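Local coordinates for 5-nitroimidazole antibiotic resistance protein (Bacteroides thetaiotaomicron, PDB 2FG9), which binds FAD and is probably an oxidoreductase of the pyridoxamine 5'-phosphate oxidase family, with a putative role in resistance to 5-nitroimidazole antibiotics, at residues 29-32 / 33-37. Numbering follows the deposited sequence.
Sequences QRIE and SIILQ
The carbonyl of Ile31 receives Ile35 N in its own plane, Ile35 N to Ile31 O 3.0 Å with an N-H...O angle of 169°, while aliphatic carbons flank its oxygen on opposite sides of that plane: Ile34 CB on one (3.4 Å to Ile31 O) and Ile35 CG1 on the other. The Glu32 carbonyl is framed similarly. Ile35 CB lies to one side of its plane and Leu36 CG to the other, the latter tightly, at 3.1 Å from Glu32 O. Leu36 N binds that oxygen at 2.8 Å (Leu36 N to Glu32 O), tilted 21° out of the plane toward the Ile35 side. Leu36 carries CG beside its backbone N and anti to its carbonyl carbon (chi1 -66°), which swings the branch back over the preceding turn. Ile34 follows the same pattern, its CG1 and CD1 reaching Arg30 O, the acceptor for Ile34 N. One residue earlier, Ser33 N donates to Gln29 O at 2.8 Å; Ser33 OG takes a weak bond from Gln37 NE2 (3.4 Å between Gln37 NE2 and Ser33 OG). Between side chains the touch is light, Ile31 CG2 to Ile35 CD1 being 4.4 Å. These are successive i to i+4 bonds of the alpha-helix 28-37, which lies against the antiparallel sheet. Ile31 and Ile35 pack on Met165 and Ala114, Ile34 on Ile25 and Leu92. Arg30 NH2 forms a salt bridge with Glu112, a residue of the FAD pocket, and Glu32 OE2 is hydrogen-bonded to Tyr61. The carbonyls of Gln29 to Glu32 thus each accept an N-H four residues on, and isoleucine or leucine carbons probably help screen the last three oxygens. Ile31, Ile34 and Ile35 face the sheet, exposed Leu36 lies over Glu32 O, and the Ile31 side chain is about 7 Å from a bound FAD.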
loop_
_atom_site.group_PDB
_atom_site.type_symbol
_atom_site.label_atom_id
_atom_site.label_comp_id
_atom_site.label_asym_id
_atom_site.label_seq_id
_atom_site.Cartn_x
_atom_site.Cartn_y
_atom_site.Cartn_z
ATOM N N GLN A 29 -25.198 2.155 -13.689
ATOM C CA GLN A 29 -24.498 1.321 -12.716
ATOM C C GLN A 29 -23.062 1.772 -12.536
ATOM O O GLN A 29 -22.523 1.728 -11.435
ATOM C CB GLN A 29 -24.540 -0.162 -13.126
ATOM C CG GLN A 29 -25.888 -0.824 -12.834
ATOM C CD GLN A 29 -27.002 -0.266 -13.707
ATOM O OE1 GLN A 29 -26.818 -0.068 -14.938
ATOM N NE2 GLN A 29 -28.164 0.014 -13.084
ATOM N N ARG A 30 -22.443 2.208 -13.620
ATOM C CA ARG A 30 -21.100 2.773 -13.544
ATOM C C ARG A 30 -21.026 4.103 -12.777
ATOM O O ARG A 30 -20.082 4.344 -12.036
ATOM C CB ARG A 30 -20.550 2.978 -14.933
ATOM C CG ARG A 30 -19.097 3.283 -14.915
ATOM C CD ARG A 30 -18.563 3.441 -16.312
ATOM N NE ARG A 30 -17.206 3.996 -16.298
ATOM C CZ ARG A 30 -16.566 4.423 -17.384
ATOM N NH1 ARG A 30 -17.163 4.362 -18.566
ATOM N NH2 ARG A 30 -15.324 4.918 -17.294
ATOM N N ILE A 31 -22.029 4.960 -12.966
ATOM C CA ILE A 31 -22.127 6.213 -12.220
ATOM C C ILE A 31 -22.370 5.898 -10.751
ATOM O O ILE A 31 -21.708 6.441 -9.875
ATOM C CB ILE A 31 -23.274 7.110 -12.759
ATOM C CG1 ILE A 31 -23.036 7.464 -14.223
ATOM C CG2 ILE A 31 -23.411 8.374 -11.952
ATOM C CD1 ILE A 31 -24.237 8.109 -14.901
ATOM N N GLU A 32 -23.295 4.990 -10.479
ATOM C CA GLU A 32 -23.549 4.552 -9.109
ATOM C C GLU A 32 -22.336 3.909 -8.489
ATOM O O GLU A 32 -22.089 4.075 -7.291
ATOM C CB GLU A 32 -24.738 3.608 -9.071
ATOM C CG GLU A 32 -26.034 4.334 -9.177
ATOM C CD GLU A 32 -27.227 3.408 -9.297
ATOM O OE1 GLU A 32 -26.996 2.222 -9.626
ATOM O OE2 GLU A 32 -28.378 3.866 -9.065
ATOM N N SER A 33 -21.535 3.215 -9.294
ATOM C CA SER A 33 -20.293 2.634 -8.766
ATOM C C SER A 33 -19.335 3.711 -8.271
ATOM O O SER A 33 -18.688 3.541 -7.238
ATOM C CB SER A 33 -19.585 1.765 -9.808
ATOM O OG SER A 33 -18.362 1.277 -9.270
ATOM N N ILE A 34 -19.262 4.824 -9.000
ATOM C CA ILE A 34 -18.414 5.934 -8.601
ATOM C C ILE A 34 -18.932 6.478 -7.292
ATOM O O ILE A 34 -18.174 6.678 -6.353
ATOM C CB ILE A 34 -18.369 7.053 -9.685
ATOM C CG1 ILE A 34 -17.741 6.505 -10.953
ATOM C CG2 ILE A 34 -17.527 8.228 -9.219
ATOM C CD1 ILE A 34 -18.033 7.288 -12.176
ATOM N N ILE A 35 -20.237 6.720 -7.232
ATOM C CA ILE A 35 -20.857 7.229 -6.012
ATOM C C ILE A 35 -20.555 6.302 -4.824
ATOM O O ILE A 35 -20.222 6.749 -3.726
ATOM C CB ILE A 35 -22.392 7.383 -6.213
ATOM C CG1 ILE A 35 -22.694 8.454 -7.254
ATOM C CG2 ILE A 35 -23.128 7.719 -4.894
ATOM C CD1 ILE A 35 -24.156 8.562 -7.580
ATOM N N LEU A 36 -20.693 5.007 -5.053
ATOM C CA LEU A 36 -20.506 4.021 -3.998
ATOM C C LEU A 36 -19.050 3.903 -3.557
ATOM O O LEU A 36 -18.780 3.595 -2.404
ATOM C CB LEU A 36 -21.080 2.670 -4.437
ATOM C CG LEU A 36 -22.624 2.654 -4.621
ATOM C CD1 LEU A 36 -23.135 1.298 -5.202
ATOM C CD2 LEU A 36 -23.381 3.004 -3.308
ATOM N N GLN A 37 -18.120 4.167 -4.461
ATOM C CA GLN A 37 -16.695 4.175 -4.137
ATOM C C GLN A 37 -16.265 5.413 -3.365
ATOM O O GLN A 37 -15.213 5.406 -2.740
ATOM C CB GLN A 37 -15.845 4.099 -5.420
ATOM C CG GLN A 37 -15.871 2.717 -6.108
ATOM C CD GLN A 37 -14.946 2.654 -7.337
ATOM O OE1 GLN A 37 -13.735 2.406 -7.191
ATOM N NE2 GLN A 37 -15.506 2.883 -8.555
#